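Local coordinates for protein mRNA-decapping enzyme subunit 1 (Saccharomyces cerevisiae, PDB 1Q67) that acts with DCP2 in the decapping complex, which removes the 7-methylguanine cap from mRNA and so opens transcripts to 5' to 3' decay, at residues B[70-75]-B[137-142]; B[159-164]-B[223-228]; B[177-182]-B[195-200]. All blocks are in the same frame, centred on the assembly; numbering follows the deposited sequence.

Interaction 1 (B[70-75]-B[137-142]); sequences RDVSQN and IYNYGL
Tyr138 meets Arg70 where two neighbouring strands of a PH-like beta sandwich, 64-70 and 140-146, come together in an antiparallel sheet. The chain bends here in an inverse gamma turn centred on Tyr138, and the turn presents the carbonyl of Tyr138 to the arginine. NH1 of Arg70 donates to Tyr138 O at 2.9 Å, in the carbonyl plane and on a lone pair; the oxygen itself lies at the edge of the guanidinium, 4° out of its plane. The arginine chain bends at chi3 (78°), and its guanidinium stands almost perpendicular to the Tyr138 ring as the two side chains run side by side. Arginine suits the place because its several N-H groups serve several partners: NH1 also forms a salt bridge with Asp136, while NE forms one with Asp31. At Asn139 the backbone takes over, its O accepting from Arg70 N at 2.7 Å. Its CB is directed away from the other segment, yet OD1 lies 3.5 Å from Val72 CG2, and Val72 CG1 approaches Tyr138 O at 3.6 Å; a beta-branched residue can reach both neighbours with its two methyls. The CB of Tyr140 points away from the other segment; Asn139 CB lies over the centre of one face of its ring, and its OH hydrogen-bonds to Lys227 N. Gly141 follows, the one residue type without a side chain: a beta carbon would lie 3.4 Å from Arg70 CD, which is tight, whereas the glycine N lies 3.9 Å from that CD.

Interaction 2 (B[159-164]-B[223-228]); sequences PNSVVN and ENEPKD
Pro226 packs against Pro159 and Val162, joining the first turn of helix 160-169 to the tail that follows helix 208-223. Pro159 holds the N-cap position, where a proline costs nothing: it has no N-H, and no earlier helical carbonyl could accept one there, while its O accepts from Val163 N. The two proline rings meet through their CG atoms at 4.0 Å. Val162 places CG1 anti to the backbone N (chi1 173°), which leaves CG2 beside that N and facing Pro226 CG; the 3.3 Å between CG2 and that CG is shorter than normal van der Waals contact, so its exact value is doubtful, but the pair is clearly close.

Ser161 has OG between its own N and carbonyl carbon (chi1 70°), a small hydroxyl turned to the tail. One water bonds to this OG and donates to Glu225 OE2, linking the two where the direct separation of OG and OE2 is 3.6 Å. The glutamate points away at first, and a bend at chi2 brings its carboxylate back. A second water accepts from Ser161 N and donates to Asn224 O at 2.7 Å, so a backbone N-H of the first helical turn, which has no carbonyl of a preceding turn to meet, is satisfied across the contact.

Glu223 too folds back at chi2, lying side by side with Asn160, while its OE2 forms a salt bridge with Lys219. The amide and carboxylate planes are 30° apart, and ND2 of Asn160 sits 2.9 Å from Glu223 OE1 at an angle too poor for a hydrogen bond.

Interaction 3 (B[177-182]-B[195-200]); sequences NPLECM and NLKHEV
Leu196 O accepts from Glu180 N at 2.9 Å in a nearly straight bond (171°), the donor lying in the carbonyl plane on a lone pair. In return, Glu180 O receives a CA-H contact from Leu196 CA at 3.4 Å. Pro178 can offer only a carbonyl, its N being closed in the ring, and Lys197 supplies the donor: its chain bends at chi2 and chi4, carrying NZ to 2.9 Å from Pro178 O. Outside the pair, Leu179 N is bonded to Asp174 and Cys181 O to Lys194. Asn195 OD1 accepts from Leu196 N, a polar side chain well placed to engage the backbone at the start of a turn. Apolar side chains meet alongside these bonds: Leu196 CD2 lies 3.6 Å from Met182 CG, and Leu196 CB 4.0 Å from Leu179 CD2. An alanine in place of Met182 would probably open a gap beside the Leu196 CG and CD2 atoms, leaving that branch freer to shift. His198 N bonds to Asn195 O, and Asn195 N to Glu199 O; with His198 in a left-handed conformation, this is the type I turn with a G1 bulge of a beta hairpin, here joining strands 190-194 and 200-205.

How the interactions relate
From the N terminus, interaction 1 closes first: it joins the end of strand 64-70 to the start of strand 140-146 across a long loop, most of which is not modelled. Interaction 2 opens after it, at helix 160-169, and closes only beyond helix 208-223. Interaction 3 begins and ends within that span, joining the loop before strand 183-187 to the hairpin turn before strand 200-205, so it belongs to the five-stranded sheet while interaction 1 belongs to the four-stranded one. The start of helix 160-169 borders both other contacts: Asn160 and Val163 touch Cys181, and Pro159, just before the helix, touches Asn139. Tyr138 also meets Leu196 directly, linking interactions 1 and 3 at one end of the sandwich.

Interaction 1 (B[70-75]-B[137-142])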
ATOM      1  N   ARG B  70     -20.296  -8.650  12.797  1.00 36.78           N
ATOM      2  CA  ARG B  70     -20.747  -7.568  13.649  1.00 39.35           C
ATOM      3  C   ARG B  70     -21.989  -7.980  14.440  1.00 42.02           C
ATOM      4  O   ARG B  70     -22.779  -8.814  13.996  1.00 42.46           O
ATOM      5  CB  ARG B  70     -21.038  -6.331  12.798  1.00 37.41           C
ATOM      6  CG  ARG B  70     -19.847  -5.912  11.947  1.00 33.72           C
ATOM      7  CD  ARG B  70     -20.129  -4.687  11.100  1.00 33.85           C
ATOM      8  NE  ARG B  70     -20.080  -3.445  11.861  1.00 33.57           N
ATOM      9  CZ  ARG B  70     -21.141  -2.710  12.173  1.00 34.83           C
ATOM     10  NH1 ARG B  70     -22.358  -3.091  11.795  1.00 34.41           N
ATOM     11  NH2 ARG B  70     -20.984  -1.582  12.846  1.00 32.54           N
ATOM     12  N   ASP B  71     -22.147  -7.407  15.625  1.00 44.18           N
ATOM     13  CA  ASP B  71     -23.297  -7.716  16.455  1.00 47.77           C
ATOM     14  C   ASP B  71     -24.380  -6.682  16.187  1.00 48.28           C
ATOM     15  O   ASP B  71     -24.322  -5.568  16.700  1.00 47.91           O
ATOM     16  CB  ASP B  71     -22.917  -7.684  17.935  1.00 50.69           C
ATOM     17  CG  ASP B  71     -23.998  -8.274  18.825  1.00 55.83           C
ATOM     18  OD1 ASP B  71     -25.195  -7.985  18.591  1.00 56.76           O
ATOM     19  OD2 ASP B  71     -23.651  -9.023  19.766  1.00 59.24           O
ATOM     20  N   VAL B  72     -25.358  -7.048  15.366  1.00 50.22           N
ATOM     21  CA  VAL B  72     -26.455  -6.144  15.045  1.00 52.08           C
ATOM     22  C   VAL B  72     -27.775  -6.717  15.559  1.00 54.49           C
ATOM     23  O   VAL B  72     -28.853  -6.336  15.102  1.00 54.04           O
ATOM     24  CB  VAL B  72     -26.557  -5.898  13.523  1.00 51.52           C
ATOM     25  CG1 VAL B  72     -25.352  -5.107  13.050  1.00 50.73           C
ATOM     26  CG2 VAL B  72     -26.648  -7.228  12.776  1.00 51.05           C
ATOM     27  N   SER B  73     -27.671  -7.629  16.521  1.00 57.27           N
ATOM     28  CA  SER B  73     -28.836  -8.273  17.125  1.00 60.67           C
ATOM     29  C   SER B  73     -29.694  -7.278  17.908  1.00 62.71           C
ATOM     30  O   SER B  73     -29.186  -6.302  18.467  1.00 63.15           O
ATOM     31  CB  SER B  73     -28.380  -9.400  18.057  1.00 60.76           C
ATOM     32  OG  SER B  73     -29.489 -10.039  18.663  1.00 61.47           O
ATOM     33  N   GLN B  74     -30.998  -7.535  17.942  1.00 64.67           N
ATOM     34  CA  GLN B  74     -31.942  -6.675  18.651  1.00 66.61           C
ATOM     35  C   GLN B  74     -32.237  -7.244  20.033  1.00 67.34           C
ATOM     36  O   GLN B  74     -32.749  -6.546  20.905  1.00 66.50           O
ATOM     37  CB  GLN B  74     -33.251  -6.564  17.862  1.00 68.36           C
ATOM     38  CG  GLN B  74     -33.134  -5.876  16.509  1.00 70.59           C
ATOM     39  CD  GLN B  74     -32.984  -4.372  16.629  1.00 72.50           C
ATOM     40  OE1 GLN B  74     -33.833  -3.698  17.214  1.00 73.62           O
ATOM     41  NE2 GLN B  74     -31.904  -3.835  16.069  1.00 72.16           N
ATOM     42  N   ASN B  75     -31.912  -8.519  20.224  1.00 68.95           N
ATOM     43  CA  ASN B  75     -32.149  -9.192  21.497  1.00 70.60           C
ATOM     44  C   ASN B  75     -31.117  -8.781  22.549  1.00 70.74           C
ATOM     45  O   ASN B  75     -30.322  -9.603  23.007  1.00 71.08           O
ATOM     46  CB  ASN B  75     -32.111 -10.712  21.296  1.00 71.48           C
ATOM     47  CG  ASN B  75     -33.254 -11.422  21.996  1.00 72.69           C
ATOM     48  OD1 ASN B  75     -33.415 -11.319  23.214  1.00 73.39           O
ATOM     49  ND2 ASN B  75     -34.059 -12.149  21.224  1.00 73.05           N
ATOM     50  N   ILE B 137     -28.041  -2.987   9.142  1.00 51.67           N
ATOM     51  CA  ILE B 137     -28.011  -4.056   8.146  1.00 49.57           C
ATOM     52  C   ILE B 137     -26.625  -4.617   7.832  1.00 47.46           C
ATOM     53  O   ILE B 137     -26.504  -5.580   7.072  1.00 47.64           O
ATOM     54  CB  ILE B 137     -28.630  -3.595   6.815  1.00 50.21           C
ATOM     55  CG1 ILE B 137     -27.839  -2.414   6.260  1.00 48.52           C
ATOM     56  CG2 ILE B 137     -30.092  -3.219   7.022  1.00 50.54           C
ATOM     57  CD1 ILE B 137     -28.260  -1.997   4.871  1.00 51.20           C
ATOM     58  N   TYR B 138     -25.579  -4.024   8.398  1.00 44.89           N
ATOM     59  CA  TYR B 138     -24.232  -4.513   8.134  1.00 42.21           C
ATOM     60  C   TYR B 138     -23.819  -5.616   9.093  1.00 40.16           C
ATOM     61  O   TYR B 138     -23.206  -5.364  10.130  1.00 39.51           O
ATOM     62  CB  TYR B 138     -23.232  -3.362   8.183  1.00 43.53           C
ATOM     63  CG  TYR B 138     -23.559  -2.261   7.205  1.00 46.42           C
ATOM     64  CD1 TYR B 138     -24.458  -1.248   7.541  1.00 49.74           C
ATOM     65  CD2 TYR B 138     -22.997  -2.244   5.932  1.00 47.19           C
ATOM     66  CE1 TYR B 138     -24.789  -0.240   6.624  1.00 51.80           C
ATOM     67  CE2 TYR B 138     -23.317  -1.247   5.013  1.00 50.03           C
ATOM     68  CZ  TYR B 138     -24.212  -0.249   5.364  1.00 52.37           C
ATOM     69  OH  TYR B 138     -24.525   0.742   4.455  1.00 56.00           O
ATOM     70  N   ASN B 139     -24.165  -6.845   8.725  1.00 38.34           N
ATOM     71  CA  ASN B 139     -23.850  -8.034   9.515  1.00 36.90           C
ATOM     72  C   ASN B 139     -22.347  -8.299   9.603  1.00 36.07           C
ATOM     73  O   ASN B 139     -21.868  -8.881  10.574  1.00 34.01           O
ATOM     74  CB  ASN B 139     -24.527  -9.262   8.893  1.00 38.31           C
ATOM     75  CG  ASN B 139     -26.041  -9.212   8.998  1.00 39.80           C
ATOM     76  OD1 ASN B 139     -26.612  -9.434  10.067  1.00 42.49           O
ATOM     77  ND2 ASN B 139     -26.698  -8.910   7.891  1.00 41.45           N
ATOM     78  N   TYR B 140     -21.613  -7.887   8.576  1.00 35.67           N
ATOM     79  CA  TYR B 140     -20.176  -8.115   8.538  1.00 35.19           C
ATOM     80  C   TYR B 140     -19.457  -6.851   8.129  1.00 34.54           C
ATOM     81  O   TYR B 140     -20.054  -5.933   7.563  1.00 35.84           O
ATOM     82  CB  TYR B 140     -19.837  -9.233   7.549  1.00 34.61           C
ATOM     83  CG  TYR B 140     -20.810 -10.382   7.599  1.00 33.35           C
ATOM     84  CD1 TYR B 140     -21.706 -10.615   6.546  1.00 34.79           C
ATOM     85  CD2 TYR B 140     -20.864 -11.221   8.707  1.00 34.01           C
ATOM     86  CE1 TYR B 140     -22.631 -11.656   6.604  1.00 32.91           C
ATOM     87  CE2 TYR B 140     -21.782 -12.261   8.777  1.00 33.97           C
ATOM     88  CZ  TYR B 140     -22.662 -12.475   7.726  1.00 35.38           C
ATOM     89  OH  TYR B 140     -23.565 -13.510   7.808  1.00 38.27           O
ATOM     90  N   GLY B 141     -18.170  -6.800   8.440  1.00 33.57           N
ATOM     91  CA  GLY B 141     -17.391  -5.635   8.094  1.00 30.38           C
ATOM     92  C   GLY B 141     -16.021  -6.016   7.596  1.00 30.61           C
ATOM     93  O   GLY B 141     -15.497  -7.090   7.891  1.00 30.68           O
ATOM     94  N   LEU B 142     -15.447  -5.127   6.804  1.00 31.39           N
ATOM     95  CA  LEU B 142     -14.108  -5.321   6.280  1.00 31.88           C
ATOM     96  C   LEU B 142     -13.343  -4.069   6.698  1.00 32.25           C
ATOM     97  O   LEU B 142     -13.880  -2.955   6.665  1.00 31.06           O
ATOM     98  CB  LEU B 142     -14.141  -5.463   4.754  1.00 30.85           C
ATOM     99  CG  LEU B 142     -12.808  -5.474   4.000  1.00 34.53           C
ATOM    100  CD1 LEU B 142     -12.964  -6.215   2.671  1.00 33.43           C
ATOM    101  CD2 LEU B 142     -12.348  -4.036   3.760  1.00 33.01           C
TER

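Interaction 2 (B[159-164]-B[223-228])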
ATOM      1  N   PRO B 159     -25.558  -9.122   3.302  1.00 34.45           N
ATOM      2  CA  PRO B 159     -25.971 -10.284   2.502  1.00 34.80           C
ATOM      3  C   PRO B 159     -26.965  -9.903   1.396  1.00 35.81           C
ATOM      4  O   PRO B 159     -27.792  -9.011   1.579  1.00 34.37           O
ATOM      5  CB  PRO B 159     -26.616 -11.213   3.535  1.00 35.78           C
ATOM      6  CG  PRO B 159     -25.925 -10.841   4.825  1.00 36.32           C
ATOM      7  CD  PRO B 159     -25.829  -9.334   4.737  1.00 34.85           C
ATOM      8  N   ASN B 160     -26.878 -10.584   0.255  1.00 37.46           N
ATOM      9  CA  ASN B 160     -27.784 -10.329  -0.858  1.00 38.60           C
ATOM     10  C   ASN B 160     -29.252 -10.474  -0.441  1.00 38.27           C
ATOM     11  O   ASN B 160     -30.100  -9.689  -0.860  1.00 37.70           O
ATOM     12  CB  ASN B 160     -27.513 -11.297  -2.016  1.00 39.21           C
ATOM     13  CG  ASN B 160     -26.127 -11.142  -2.595  1.00 42.15           C
ATOM     14  OD1 ASN B 160     -25.507 -10.083  -2.480  1.00 41.38           O
ATOM     15  ND2 ASN B 160     -25.633 -12.199  -3.239  1.00 42.49           N
ATOM     16  N   SER B 161     -29.552 -11.478   0.376  1.00 38.81           N
ATOM     17  CA  SER B 161     -30.931 -11.699   0.805  1.00 39.04           C
ATOM     18  C   SER B 161     -31.480 -10.486   1.542  1.00 39.65           C
ATOM     19  O   SER B 161     -32.663 -10.170   1.434  1.00 40.70           O
ATOM     20  CB  SER B 161     -31.035 -12.940   1.693  1.00 38.75           C
ATOM     21  OG  SER B 161     -30.422 -12.737   2.955  1.00 43.49           O
ATOM     22  N   VAL B 162     -30.620  -9.792   2.282  1.00 39.72           N
ATOM     23  CA  VAL B 162     -31.058  -8.608   3.010  1.00 37.58           C
ATOM     24  C   VAL B 162     -31.282  -7.453   2.040  1.00 37.78           C
ATOM     25  O   VAL B 162     -32.250  -6.711   2.171  1.00 37.51           O
ATOM     26  CB  VAL B 162     -30.033  -8.222   4.104  1.00 39.00           C
ATOM     27  CG1 VAL B 162     -30.408  -6.884   4.753  1.00 35.78           C
ATOM     28  CG2 VAL B 162     -29.997  -9.321   5.164  1.00 37.95           C
ATOM     29  N   VAL B 163     -30.404  -7.313   1.051  1.00 37.28           N
ATOM     30  CA  VAL B 163     -30.559  -6.250   0.067  1.00 39.23           C
ATOM     31  C   VAL B 163     -31.816  -6.480  -0.785  1.00 40.94           C
ATOM     32  O   VAL B 163     -32.558  -5.537  -1.076  1.00 41.66           O
ATOM     33  CB  VAL B 163     -29.327  -6.154  -0.868  1.00 39.60           C
ATOM     34  CG1 VAL B 163     -29.589  -5.151  -1.989  1.00 38.55           C
ATOM     35  CG2 VAL B 163     -28.105  -5.718  -0.072  1.00 40.23           C
ATOM     36  N   ASN B 164     -32.055  -7.729  -1.180  1.00 40.61           N
ATOM     37  CA  ASN B 164     -33.225  -8.052  -1.992  1.00 40.74           C
ATOM     38  C   ASN B 164     -34.524  -7.820  -1.223  1.00 41.54           C
ATOM     39  O   ASN B 164     -35.475  -7.259  -1.766  1.00 42.71           O
ATOM     40  CB  ASN B 164     -33.160  -9.502  -2.486  1.00 39.01           C
ATOM     41  CG  ASN B 164     -32.033  -9.726  -3.479  1.00 41.21           C
ATOM     42  OD1 ASN B 164     -31.697  -8.835  -4.269  1.00 41.69           O
ATOM     43  ND2 ASN B 164     -31.452 -10.923  -3.459  1.00 40.13           N
ATOM     44  N   GLU B 223     -23.801 -14.666  -0.305  1.00 40.65           N
ATOM     45  CA  GLU B 223     -24.752 -15.672  -0.786  1.00 43.22           C
ATOM     46  C   GLU B 223     -25.618 -16.364   0.256  1.00 42.46           C
ATOM     47  O   GLU B 223     -26.546 -17.083  -0.098  1.00 42.71           O
ATOM     48  CB  GLU B 223     -23.997 -16.770  -1.543  1.00 46.73           C
ATOM     49  CG  GLU B 223     -24.219 -16.816  -3.032  1.00 52.94           C
ATOM     50  CD  GLU B 223     -23.577 -15.664  -3.751  1.00 55.37           C
ATOM     51  OE1 GLU B 223     -23.866 -14.509  -3.370  1.00 58.29           O
ATOM     52  OE2 GLU B 223     -22.794 -15.912  -4.698  1.00 55.45           O
ATOM     53  N   ASN B 224     -25.318 -16.190   1.534  1.00 43.13           N
ATOM     54  CA  ASN B 224     -26.121 -16.859   2.544  1.00 42.54           C
ATOM     55  C   ASN B 224     -26.901 -15.915   3.429  1.00 44.22           C
ATOM     56  O   ASN B 224     -26.721 -14.697   3.381  1.00 44.11           O
ATOM     57  CB  ASN B 224     -25.239 -17.768   3.395  1.00 42.43           C
ATOM     58  CG  ASN B 224     -24.777 -18.991   2.636  1.00 44.41           C
ATOM     59  OD1 ASN B 224     -25.529 -19.953   2.483  1.00 47.70           O
ATOM     60  ND2 ASN B 224     -23.551 -18.951   2.128  1.00 41.53           N
ATOM     61  N   GLU B 225     -27.783 -16.504   4.228  1.00 45.11           N
ATOM     62  CA  GLU B 225     -28.634 -15.778   5.158  1.00 47.21           C
ATOM     63  C   GLU B 225     -27.779 -15.133   6.248  1.00 47.03           C
ATOM     64  O   GLU B 225     -26.731 -15.661   6.619  1.00 45.48           O
ATOM     65  CB  GLU B 225     -29.620 -16.761   5.791  1.00 50.32           C
ATOM     66  CG  GLU B 225     -30.892 -16.149   6.329  1.00 56.32           C
ATOM     67  CD  GLU B 225     -31.786 -15.602   5.230  1.00 59.28           C
ATOM     68  OE1 GLU B 225     -31.902 -16.264   4.171  1.00 59.14           O
ATOM     69  OE2 GLU B 225     -32.382 -14.518   5.434  1.00 60.63           O
ATOM     70  N   PRO B 226     -28.220 -13.984   6.781  1.00 46.82           N
ATOM     71  CA  PRO B 226     -27.458 -13.310   7.831  1.00 48.56           C
ATOM     72  C   PRO B 226     -27.160 -14.257   8.978  1.00 49.56           C
ATOM     73  O   PRO B 226     -28.045 -14.973   9.446  1.00 49.78           O
ATOM     74  CB  PRO B 226     -28.385 -12.179   8.259  1.00 47.84           C
ATOM     75  CG  PRO B 226     -29.108 -11.866   7.009  1.00 48.06           C
ATOM     76  CD  PRO B 226     -29.435 -13.221   6.457  1.00 45.95           C
ATOM     77  N   LYS B 227     -25.911 -14.257   9.422  1.00 51.57           N
ATOM     78  CA  LYS B 227     -25.484 -15.107  10.521  1.00 53.38           C
ATOM     79  C   LYS B 227     -25.160 -14.248  11.734  1.00 54.81           C
ATOM     80  O   LYS B 227     -24.546 -13.184  11.619  1.00 52.96           O
ATOM     81  CB  LYS B 227     -24.262 -15.922  10.112  1.00 53.28           C
ATOM     82  CG  LYS B 227     -24.563 -16.977   9.075  1.00 55.14           C
ATOM     83  CD  LYS B 227     -24.438 -18.370   9.670  1.00 57.80           C
ATOM     84  CE  LYS B 227     -25.377 -18.570  10.849  1.00 58.56           C
ATOM     85  NZ  LYS B 227     -25.116 -19.880  11.519  1.00 61.16           N
ATOM     86  N   ASP B 228     -25.576 -14.724  12.899  1.00 57.13           N
ATOM     87  CA  ASP B 228     -25.359 -14.000  14.137  1.00 58.79           C
ATOM     88  C   ASP B 228     -24.078 -14.446  14.836  1.00 58.80           C
ATOM     89  O   ASP B 228     -23.543 -13.728  15.679  1.00 57.54           O
ATOM     90  CB  ASP B 228     -26.568 -14.199  15.048  1.00 62.70           C
ATOM     91  CG  ASP B 228     -26.627 -13.190  16.162  1.00 65.84           C
ATOM     92  OD1 ASP B 228     -25.782 -13.261  17.084  1.00 69.11           O
ATOM     93  OD2 ASP B 228     -27.519 -12.315  16.110  1.00 68.53           O
TER
HETATM   94  O   HOH W   1     -27.587 -13.665   0.988  1.00 34.75           O
HETATM   95  O   HOH W   2     -32.566 -12.019   5.042  1.00 52.02           O

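Interaction 3 (B[177-182]-B[195-200])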
ATOM      1  N   ASN B 177     -32.011   6.049  -0.387  1.00 69.72           N
ATOM      2  CA  ASN B 177     -30.623   5.604  -0.298  1.00 67.52           C
ATOM      3  C   ASN B 177     -30.511   4.249  -1.005  1.00 66.61           C
ATOM      4  O   ASN B 177     -30.387   3.207  -0.360  1.00 65.45           O
ATOM      5  CB  ASN B 177     -30.214   5.459   1.170  1.00 67.32           C
ATOM      6  CG  ASN B 177     -28.774   5.001   1.335  1.00 67.36           C
ATOM      7  OD1 ASN B 177     -28.369   4.572   2.419  1.00 67.00           O
ATOM      8  ND2 ASN B 177     -27.992   5.098   0.265  1.00 66.55           N
ATOM      9  N   PRO B 178     -30.561   4.252  -2.348  1.00 65.69           N
ATOM     10  CA  PRO B 178     -30.473   3.041  -3.171  1.00 64.85           C
ATOM     11  C   PRO B 178     -29.312   2.119  -2.808  1.00 64.41           C
ATOM     12  O   PRO B 178     -28.167   2.562  -2.665  1.00 64.30           O
ATOM     13  CB  PRO B 178     -30.348   3.596  -4.585  1.00 64.79           C
ATOM     14  CG  PRO B 178     -31.158   4.846  -4.513  1.00 65.64           C
ATOM     15  CD  PRO B 178     -30.711   5.446  -3.201  1.00 65.50           C
ATOM     16  N   LEU B 179     -29.623   0.835  -2.665  1.00 63.00           N
ATOM     17  CA  LEU B 179     -28.633  -0.179  -2.330  1.00 61.74           C
ATOM     18  C   LEU B 179     -28.811  -1.384  -3.240  1.00 60.32           C
ATOM     19  O   LEU B 179     -29.928  -1.872  -3.417  1.00 61.48           O
ATOM     20  CB  LEU B 179     -28.796  -0.628  -0.872  1.00 62.19           C
ATOM     21  CG  LEU B 179     -28.612   0.402   0.247  1.00 62.57           C
ATOM     22  CD1 LEU B 179     -28.786  -0.284   1.597  1.00 62.11           C
ATOM     23  CD2 LEU B 179     -27.232   1.031   0.150  1.00 63.29           C
ATOM     24  N   GLU B 180     -27.713  -1.856  -3.825  1.00 58.00           N
ATOM     25  CA  GLU B 180     -27.753  -3.028  -4.694  1.00 54.89           C
ATOM     26  C   GLU B 180     -26.796  -4.099  -4.193  1.00 52.08           C
ATOM     27  O   GLU B 180     -25.874  -3.808  -3.426  1.00 51.59           O
ATOM     28  CB  GLU B 180     -27.432  -2.648  -6.142  1.00 57.54           C
ATOM     29  CG  GLU B 180     -28.644  -2.082  -6.878  1.00 62.19           C
ATOM     30  CD  GLU B 180     -28.410  -1.899  -8.364  1.00 65.12           C
ATOM     31  OE1 GLU B 180     -28.045  -2.888  -9.040  1.00 66.29           O
ATOM     32  OE2 GLU B 180     -28.600  -0.767  -8.860  1.00 66.78           O
ATOM     33  N   CYS B 181     -27.019  -5.341  -4.614  1.00 47.36           N
ATOM     34  CA  CYS B 181     -26.178  -6.443  -4.172  1.00 44.11           C
ATOM     35  C   CYS B 181     -24.695  -6.240  -4.459  1.00 43.41           C
ATOM     36  O   CYS B 181     -24.299  -5.856  -5.565  1.00 42.05           O
ATOM     37  CB  CYS B 181     -26.647  -7.756  -4.801  1.00 43.47           C
ATOM     38  SG  CYS B 181     -28.224  -8.361  -4.141  1.00 42.71           S
ATOM     39  N   MET B 182     -23.879  -6.508  -3.444  1.00 40.86           N
ATOM     40  CA  MET B 182     -22.442  -6.373  -3.565  1.00 39.37           C
ATOM     41  C   MET B 182     -21.927  -7.554  -4.369  1.00 38.69           C
ATOM     42  O   MET B 182     -22.674  -8.498  -4.643  1.00 38.98           O
ATOM     43  CB  MET B 182     -21.802  -6.357  -2.177  1.00 38.32           C
ATOM     44  CG  MET B 182     -22.284  -5.214  -1.293  1.00 38.76           C
ATOM     45  SD  MET B 182     -21.540  -5.208   0.367  1.00 36.84           S
ATOM     46  CE  MET B 182     -19.849  -4.728  -0.060  1.00 42.02           C
ATOM     47  N   ASN B 195     -19.198  -2.418  -4.285  1.00 43.69           N
ATOM     48  CA  ASN B 195     -19.917  -1.741  -3.207  1.00 46.84           C
ATOM     49  C   ASN B 195     -21.434  -1.900  -3.320  1.00 46.60           C
ATOM     50  O   ASN B 195     -21.944  -2.362  -4.341  1.00 45.08           O
ATOM     51  CB  ASN B 195     -19.605  -0.239  -3.304  1.00 48.56           C
ATOM     52  CG  ASN B 195     -19.613   0.449  -1.977  1.00 52.04           C
ATOM     53  OD1 ASN B 195     -20.252  -0.009  -1.024  1.00 59.18           O
ATOM     54  ND2 ASN B 195     -18.912   1.573  -1.897  1.00 51.82           N
ATOM     55  N   LEU B 196     -22.141  -1.480  -2.270  1.00 47.23           N
ATOM     56  CA  LEU B 196     -23.600  -1.498  -2.253  1.00 48.75           C
ATOM     57  C   LEU B 196     -24.058  -0.363  -3.170  1.00 49.75           C
ATOM     58  O   LEU B 196     -25.221  -0.300  -3.570  1.00 50.45           O
ATOM     59  CB  LEU B 196     -24.133  -1.234  -0.841  1.00 50.78           C
ATOM     60  CG  LEU B 196     -24.145  -2.378   0.172  1.00 51.79           C
ATOM     61  CD1 LEU B 196     -24.372  -1.828   1.566  1.00 51.43           C
ATOM     62  CD2 LEU B 196     -25.233  -3.368  -0.197  1.00 52.39           C
ATOM     63  N   LYS B 197     -23.123   0.531  -3.491  1.00 49.23           N
ATOM     64  CA  LYS B 197     -23.386   1.679  -4.353  1.00 49.45           C
ATOM     65  C   LYS B 197     -22.797   1.476  -5.741  1.00 49.44           C
ATOM     66  O   LYS B 197     -22.713   2.409  -6.532  1.00 50.91           O
ATOM     67  CB  LYS B 197     -22.791   2.948  -3.732  1.00 50.10           C
ATOM     68  CG  LYS B 197     -23.815   3.897  -3.113  1.00 51.50           C
ATOM     69  CD  LYS B 197     -24.621   3.243  -2.008  1.00 53.75           C
ATOM     70  CE  LYS B 197     -25.527   4.257  -1.311  1.00 54.79           C
ATOM     71  NZ  LYS B 197     -26.510   4.890  -2.242  1.00 55.60           N
ATOM     72  N   HIS B 198     -22.378   0.249  -6.026  1.00 50.38           N
ATOM     73  CA  HIS B 198     -21.792  -0.097  -7.315  1.00 51.14           C
ATOM     74  C   HIS B 198     -20.364   0.437  -7.496  1.00 49.10           C
ATOM     75  O   HIS B 198     -19.833   0.436  -8.608  1.00 48.95           O
ATOM     76  CB  HIS B 198     -22.683   0.404  -8.460  1.00 55.59           C
ATOM     77  CG  HIS B 198     -22.570  -0.408  -9.717  1.00 61.12           C
ATOM     78  ND1 HIS B 198     -21.375  -0.592 -10.383  1.00 63.76           N
ATOM     79  CD2 HIS B 198     -23.503  -1.092 -10.421  1.00 62.62           C
ATOM     80  CE1 HIS B 198     -21.578  -1.356 -11.444  1.00 64.48           C
ATOM     81  NE2 HIS B 198     -22.860  -1.673 -11.489  1.00 63.19           N
ATOM     82  N   GLU B 199     -19.740   0.905  -6.418  1.00 46.48           N
ATOM     83  CA  GLU B 199     -18.362   1.388  -6.525  1.00 43.94           C
ATOM     84  C   GLU B 199     -17.471   0.155  -6.506  1.00 40.48           C
ATOM     85  O   GLU B 199     -17.746  -0.802  -5.783  1.00 38.29           O
ATOM     86  CB  GLU B 199     -18.011   2.312  -5.360  1.00 46.48           C
ATOM     87  CG  GLU B 199     -18.916   3.514  -5.272  1.00 49.91           C
ATOM     88  CD  GLU B 199     -18.575   4.411  -4.109  1.00 53.92           C
ATOM     89  OE1 GLU B 199     -17.676   5.265  -4.263  1.00 55.25           O
ATOM     90  OE2 GLU B 199     -19.202   4.254  -3.035  1.00 56.53           O
ATOM     91  N   VAL B 200     -16.414   0.177  -7.305  1.00 37.58           N
ATOM     92  CA  VAL B 200     -15.508  -0.957  -7.403  1.00 36.93           C
ATOM     93  C   VAL B 200     -14.122  -0.721  -6.791  1.00 35.10           C
ATOM     94  O   VAL B 200     -13.417   0.220  -7.151  1.00 35.11           O
ATOM     95  CB  VAL B 200     -15.342  -1.374  -8.882  1.00 37.57           C
ATOM     96  CG1 VAL B 200     -14.389  -2.542  -8.991  1.00 38.05           C
ATOM     97  CG2 VAL B 200     -16.707  -1.736  -9.476  1.00 39.46           C
TER